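Local coordinates for proteasome accessory factor B/C (PafBC) (Paenarthrobacter aurescens, PDB 6SJ9), which probably regulates transcription in the bacterial DNA damage response, combining winged helix-turn-helix parts with WYL and WCX domains, at residues D152-M157 with I404-D409; L257-K262 with D276-D281. One frame throughout, in Å; residues are numbered along the deposited sequence.

Interaction 1 (D152-M157 with I404-D409)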
loop_
_atom_site.group_PDB
_atom_site.type_symbol
_atom_site.label_atom_id
_atom_site.label_comp_id
_atom_site.label_asym_id
_atom_site.label_seq_id
_atom_site.Cartn_x
_atom_site.Cartn_y
_atom_site.Cartn_z
ATOM N N ASP A 152 -13.565 13.063 10.439
ATOM C CA ASP A 152 -14.459 13.712 11.403
ATOM C C ASP A 152 -13.712 14.142 12.658
ATOM O O ASP A 152 -13.887 15.274 13.132
ATOM C CB ASP A 152 -15.619 12.788 11.762
ATOM C CG ASP A 152 -16.578 12.643 10.629
ATOM O OD1 ASP A 152 -16.763 13.615 9.834
ATOM O OD2 ASP A 152 -17.207 11.584 10.578
ATOM N N VAL A 153 -12.810 13.286 13.152
ATOM C CA VAL A 153 -11.994 13.664 14.306
ATOM C C VAL A 153 -11.098 14.842 13.954
ATOM O O VAL A 153 -10.987 15.797 14.718
ATOM C CB VAL A 153 -11.175 12.460 14.812
ATOM C CG1 VAL A 153 -10.138 12.929 15.871
ATOM C CG2 VAL A 153 -12.126 11.487 15.494
ATOM N N VAL A 154 -10.444 14.783 12.788
ATOM C CA VAL A 154 -9.584 15.879 12.337
ATOM C C VAL A 154 -10.407 17.172 12.198
ATOM O O VAL A 154 -9.925 18.264 12.512
ATOM C CB VAL A 154 -8.908 15.515 10.980
ATOM C CG1 VAL A 154 -8.307 16.706 10.323
ATOM C CG2 VAL A 154 -7.774 14.471 11.186
ATOM N N ALA A 155 -11.618 17.066 11.649
ATOM C CA ALA A 155 -12.485 18.237 11.484
ATOM C C ALA A 155 -12.936 18.756 12.844
ATOM O O ALA A 155 -12.897 19.950 13.094
ATOM C CB ALA A 155 -13.722 17.879 10.591
ATOM N N ALA A 156 -13.276 17.852 13.758
ATOM C CA ALA A 156 -13.670 18.264 15.101
ATOM C C ALA A 156 -12.548 19.052 15.785
ATOM O O ALA A 156 -12.783 20.097 16.404
ATOM C CB ALA A 156 -14.040 17.011 15.898
HETATM N N MSE A 157 -11.320 18.567 15.683
HETATM C CA MSE A 157 -10.217 19.260 16.358
HETATM C C MSE A 157 -9.936 20.579 15.694
HETATM O O MSE A 157 -9.600 21.531 16.373
HETATM C CB MSE A 157 -8.903 18.409 16.347
HETATM C CG MSE A 157 -9.054 17.020 16.866
HETATM SE SE MSE A 157 -7.246 16.098 17.170
HETATM C CE MSE A 157 -6.941 15.622 15.268
ATOM N N ILE A 404 2.740 6.675 15.495
ATOM C CA ILE A 404 2.203 7.898 14.905
ATOM C C ILE A 404 1.305 8.605 15.923
ATOM O O ILE A 404 0.460 7.955 16.564
ATOM C CB ILE A 404 1.415 7.580 13.626
ATOM C CG1 ILE A 404 2.373 6.897 12.648
ATOM C CG2 ILE A 404 0.895 8.879 13.016
ATOM C CD1 ILE A 404 1.726 6.144 11.555
ATOM N N GLN A 405 1.531 9.922 16.092
ATOM C CA GLN A 405 0.662 10.842 16.830
ATOM C C GLN A 405 0.139 11.907 15.851
ATOM O O GLN A 405 0.917 12.542 15.122
ATOM C CB GLN A 405 1.360 11.606 17.966
ATOM C CG GLN A 405 1.778 10.800 19.163
ATOM C CD GLN A 405 2.892 9.810 18.823
ATOM O OE1 GLN A 405 2.852 8.687 19.265
ATOM N NE2 GLN A 405 3.892 10.239 18.044
ATOM N N TRP A 406 -1.149 12.172 15.913
ATOM C CA TRP A 406 -1.771 13.197 15.070
ATOM C C TRP A 406 -2.662 14.053 15.954
ATOM O O TRP A 406 -3.785 13.652 16.271
ATOM C CB TRP A 406 -2.562 12.554 13.963
ATOM C CG TRP A 406 -3.095 13.494 12.946
ATOM C CD1 TRP A 406 -3.594 14.768 13.142
ATOM C CD2 TRP A 406 -3.223 13.226 11.545
ATOM N NE1 TRP A 406 -4.009 15.299 11.943
ATOM C CE2 TRP A 406 -3.822 14.376 10.950
ATOM C CE3 TRP A 406 -2.879 12.141 10.732
ATOM C CZ2 TRP A 406 -4.068 14.469 9.588
ATOM C CZ3 TRP A 406 -3.154 12.227 9.351
ATOM C CH2 TRP A 406 -3.717 13.391 8.801
ATOM N N GLU A 407 -2.151 15.218 16.356
ATOM C CA GLU A 407 -2.920 16.226 17.092
ATOM C C GLU A 407 -3.443 17.295 16.135
ATOM O O GLU A 407 -3.232 17.225 14.923
ATOM C CB GLU A 407 -2.046 16.872 18.152
ATOM C CG GLU A 407 -1.436 15.931 19.116
ATOM C CD GLU A 407 -0.477 16.636 20.084
ATOM O OE1 GLU A 407 -0.550 17.871 20.294
ATOM O OE2 GLU A 407 0.319 15.926 20.679
ATOM N N ASN A 408 -4.149 18.294 16.680
ATOM C CA ASN A 408 -4.702 19.378 15.853
ATOM C C ASN A 408 -3.595 20.052 15.064
ATOM O O ASN A 408 -2.709 20.674 15.645
ATOM C CB ASN A 408 -5.432 20.438 16.709
ATOM C CG ASN A 408 -6.264 21.410 15.827
ATOM O OD1 ASN A 408 -6.794 20.991 14.804
ATOM N ND2 ASN A 408 -6.377 22.673 16.227
ATOM N N ASP A 409 -3.643 19.959 13.746
ATOM C CA ASP A 409 -2.635 20.654 12.930
ATOM C C ASP A 409 -1.194 20.121 13.155
ATOM O O ASP A 409 -0.213 20.813 12.839
ATOM C CB ASP A 409 -2.651 22.191 13.161
ATOM C CG ASP A 409 -1.857 22.985 12.055
ATOM O OD1 ASP A 409 -2.224 22.851 10.866
ATOM O OD2 ASP A 409 -0.876 23.706 12.348
HETATM O O HOH W 1 -7.344 19.134 13.123
#
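Val-154 meets Trp-406 through its methyl CG2, which stands 3.6 Å above the indole plane, offset toward its rim, and lies 3.9 Å from NE1. One turn on, Met-157, a selenomethionine, bends at chi3 (-80°), which carries CE to within 4.1 Å of Trp-406 CD1, while SE packs 3.8 Å from the backbone N of Asn-408. A slender, flexible chain suits this place, where it must touch both the indole and the strand backbone. Phe-150 meets the indole edge-to-face, and Ile-382 and Leu-385 of helix 378-389 also pack on it. Asn-408 stands beside Met-157, its OD1 3.7 Å from CB, and accepts a bond from a water (2.6 Å from OD1) that also donates to Val-154 O at 2.8 Å. An alanine at Asn-408 would probably leave this water without its acceptor in segment 404-409, and Met-157 CB without the amide packed beside it. Strand 404-407, from the PafC helix-turn-helix region, pairs with strand 175-188 of the first WYL domain and here packs on helix 147-159 of that domain. The chemistry implies an interface fixed mainly by apolar fit, with one water joining the two segments at its polar margin.

Interaction 2 (L257-K262 with D276-D281)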
loop_
_atom_site.group_PDB
_atom_site.type_symbol
_atom_site.label_atom_id
_atom_site.label_comp_id
_atom_site.label_asym_id
_atom_site.label_seq_id
_atom_site.Cartn_x
_atom_site.Cartn_y
_atom_site.Cartn_z
ATOM N N LEU A 257 -3.868 -17.722 0.896
ATOM C CA LEU A 257 -2.437 -17.935 1.093
ATOM C C LEU A 257 -1.880 -17.004 2.155
ATOM O O LEU A 257 -1.109 -17.438 3.016
ATOM C CB LEU A 257 -1.665 -17.816 -0.228
ATOM C CG LEU A 257 -1.603 -19.085 -1.101
ATOM C CD1 LEU A 257 -0.633 -20.096 -0.469
ATOM C CD2 LEU A 257 -2.948 -19.765 -1.353
ATOM N N ALA A 258 -2.244 -15.723 2.113
ATOM C CA ALA A 258 -1.755 -14.819 3.148
ATOM C C ALA A 258 -2.169 -15.303 4.533
ATOM O O ALA A 258 -1.379 -15.243 5.485
ATOM C CB ALA A 258 -2.269 -13.401 2.911
ATOM N N LEU A 259 -3.388 -15.831 4.650
ATOM C CA LEU A 259 -3.855 -16.325 5.938
ATOM C C LEU A 259 -3.044 -17.531 6.381
ATOM O O LEU A 259 -2.640 -17.615 7.540
ATOM C CB LEU A 259 -5.344 -16.679 5.859
ATOM C CG LEU A 259 -5.985 -17.087 7.183
ATOM C CD1 LEU A 259 -5.818 -15.920 8.179
ATOM C CD2 LEU A 259 -7.438 -17.517 7.006
ATOM N N ARG A 260 -2.733 -18.442 5.463
ATOM C CA ARG A 260 -1.997 -19.650 5.847
ATOM C C ARG A 260 -0.580 -19.327 6.285
ATOM O O ARG A 260 0.002 -20.061 7.086
ATOM C CB ARG A 260 -1.991 -20.660 4.701
ATOM C CG ARG A 260 -3.306 -21.369 4.497
ATOM C CD ARG A 260 -3.403 -22.080 3.177
ATOM N NE ARG A 260 -4.624 -22.891 3.123
ATOM C CZ ARG A 260 -4.660 -24.159 3.520
ATOM N NH1 ARG A 260 -3.548 -24.732 3.977
ATOM N NH2 ARG A 260 -5.792 -24.862 3.476
ATOM N N LYS A 261 -0.025 -18.221 5.786
ATOM C CA LYS A 261 1.284 -17.762 6.238
ATOM C C LYS A 261 1.288 -17.501 7.742
ATOM O O LYS A 261 2.325 -17.631 8.389
ATOM C CB LYS A 261 1.642 -16.503 5.441
ATOM C CG LYS A 261 2.364 -16.827 4.139
ATOM C CD LYS A 261 2.853 -15.608 3.361
ATOM C CE LYS A 261 3.213 -16.057 1.916
ATOM N NZ LYS A 261 3.222 -14.969 0.858
ATOM N N LYS A 262 0.143 -17.151 8.317
ATOM C CA LYS A 262 0.031 -16.864 9.745
ATOM C C LYS A 262 -0.307 -18.086 10.606
ATOM O O LYS A 262 -0.420 -17.942 11.829
ATOM C CB LYS A 262 -1.018 -15.774 9.995
ATOM C CG LYS A 262 -0.654 -14.456 9.458
ATOM C CD LYS A 262 -1.593 -13.363 9.982
ATOM C CE LYS A 262 -3.071 -13.704 9.766
ATOM N NZ LYS A 262 -3.971 -12.557 10.145
ATOM N N ASP A 276 -9.236 -27.452 5.505
ATOM C CA ASP A 276 -8.250 -27.543 6.565
ATOM C C ASP A 276 -8.762 -26.869 7.826
ATOM O O ASP A 276 -9.607 -25.970 7.778
ATOM C CB ASP A 276 -6.949 -26.850 6.146
ATOM C CG ASP A 276 -6.219 -27.583 5.045
ATOM O OD1 ASP A 276 -6.288 -28.829 5.013
ATOM O OD2 ASP A 276 -5.571 -26.897 4.220
ATOM N N ARG A 277 -8.200 -27.266 8.959
ATOM C CA ARG A 277 -8.469 -26.589 10.215
ATOM C C ARG A 277 -7.151 -25.986 10.683
ATOM O O ARG A 277 -6.208 -26.719 10.985
ATOM C CB ARG A 277 -9.056 -27.572 11.234
ATOM C CG ARG A 277 -9.384 -27.011 12.595
ATOM C CD ARG A 277 -9.787 -28.144 13.523
ATOM N NE ARG A 277 -10.285 -27.694 14.824
ATOM C CZ ARG A 277 -9.580 -27.658 15.951
ATOM N NH1 ARG A 277 -10.158 -27.240 17.075
ATOM N NH2 ARG A 277 -8.305 -28.027 15.962
ATOM N N ILE A 278 -7.090 -24.655 10.767
ATOM C CA ILE A 278 -5.879 -23.975 11.209
ATOM C C ILE A 278 -6.190 -23.144 12.440
ATOM O O ILE A 278 -7.335 -22.769 12.701
ATOM C CB ILE A 278 -5.260 -23.069 10.122
ATOM C CG1 ILE A 278 -6.218 -21.923 9.765
ATOM C CG2 ILE A 278 -4.859 -23.861 8.934
ATOM C CD1 ILE A 278 -5.587 -20.843 8.889
ATOM N N THR A 279 -5.128 -22.805 13.160
ATOM C CA THR A 279 -5.169 -21.834 14.236
ATOM C C THR A 279 -4.281 -20.661 13.854
ATOM O O THR A 279 -3.263 -20.835 13.177
ATOM C CB THR A 279 -4.703 -22.453 15.575
ATOM O OG1 THR A 279 -3.491 -23.191 15.373
ATOM C CG2 THR A 279 -5.740 -23.429 16.112
ATOM N N VAL A 280 -4.728 -19.452 14.190
ATOM C CA VAL A 280 -3.969 -18.244 13.923
ATOM C C VAL A 280 -4.045 -17.366 15.167
ATOM O O VAL A 280 -5.021 -17.403 15.930
ATOM C CB VAL A 280 -4.452 -17.474 12.678
ATOM C CG1 VAL A 280 -4.454 -18.357 11.463
ATOM C CG2 VAL A 280 -5.815 -16.859 12.913
ATOM N N ASP A 281 -2.975 -16.621 15.398
ATOM C CA ASP A 281 -2.930 -15.681 16.500
ATOM C C ASP A 281 -3.443 -14.338 16.027
ATOM O O ASP A 281 -3.089 -13.876 14.942
ATOM C CB ASP A 281 -1.508 -15.539 17.041
ATOM C CG ASP A 281 -1.010 -16.812 17.733
ATOM O OD1 ASP A 281 -1.803 -17.419 18.488
ATOM O OD2 ASP A 281 0.155 -17.212 17.505
HETATM O O HOH W 2 -0.490 -16.585 13.831
#
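Through one water, the backbone N of Asp-281 is tied to the carbonyl of Lys-262: N donates to the water oxygen at 2.9 Å, and the water donates in turn to Lys-262 O, a link modelled rather short. The Lys-262 carbonyl is thus joined to the strand, while Val-280 CG1 packs 4.1 Å from the same Lys-262 O. The Lys-262 amine leads elsewhere, to a salt bridge with Glu-291 on helix 285-294.

Asp-276, Ile-278 and Val-280, every second residue of the strand, turn toward the helix. Leu-259, with CG anti to the backbone N (chi1 -175°), packs against both apolar ones: its CG lies 4.1 Å from Ile-278 CD1, the two side chains crossing obliquely, and its CD1 lies 4.3 Å from Val-280 CG1. Branched aliphatic residues suit this buried layer, which Leu-292 and Tyr-295 extend around Leu-259.

At the other end Arg-260, extended from CG to NE, brings its guanidinium to Asp-276 in a salt bridge between NH2 and OD2. The two atoms are modelled too close together, so the detailed geometry of this pair is doubtful. Arg-260 NE donates to Lys-255 O, which helps fix the guanidinium, and Asp-276 OD1 forms a salt bridge with Lys-253. Lys-253, with Arg-260 nearby, probably offsets the repulsion between Asp-276 and the neighbouring Asp-268.

The helix and strand segments cross at 69°, with axes 9.5 Å apart. Helix 257-261 links strands 245-252 and 263-268, and strand 275-282 lies between those two in the antiparallel sheet. This split beta-alpha-beta unit, within a sheet of strand order 2-3-1-4, is the hallmark of the ferredoxin-like fold, here that of the first WCX domain.

How the interactions relate
The two contacts do different jobs in one chain. Interaction 1 joins parts 247 residues apart, packing the first WYL domain against the PafC helix-turn-helix region, whereas interaction 2 is local, internal to the first WCX domain and nested in the loop that interaction 1 closes. Their centres are 36 Å apart and their nearest atoms about 20 Å, so they do not touch. Each helix segment has further ties: Asp-152 forms a salt bridge with Arg-594 in the second WCX domain, and Ala-258 packs on Glu-395, in the PafC helix-turn-helix range. Neither contact supplies a ligand to the potassium ion, which is bound by Leu-16, Thr-18, Ile-81, Lys-83 and Ser-85.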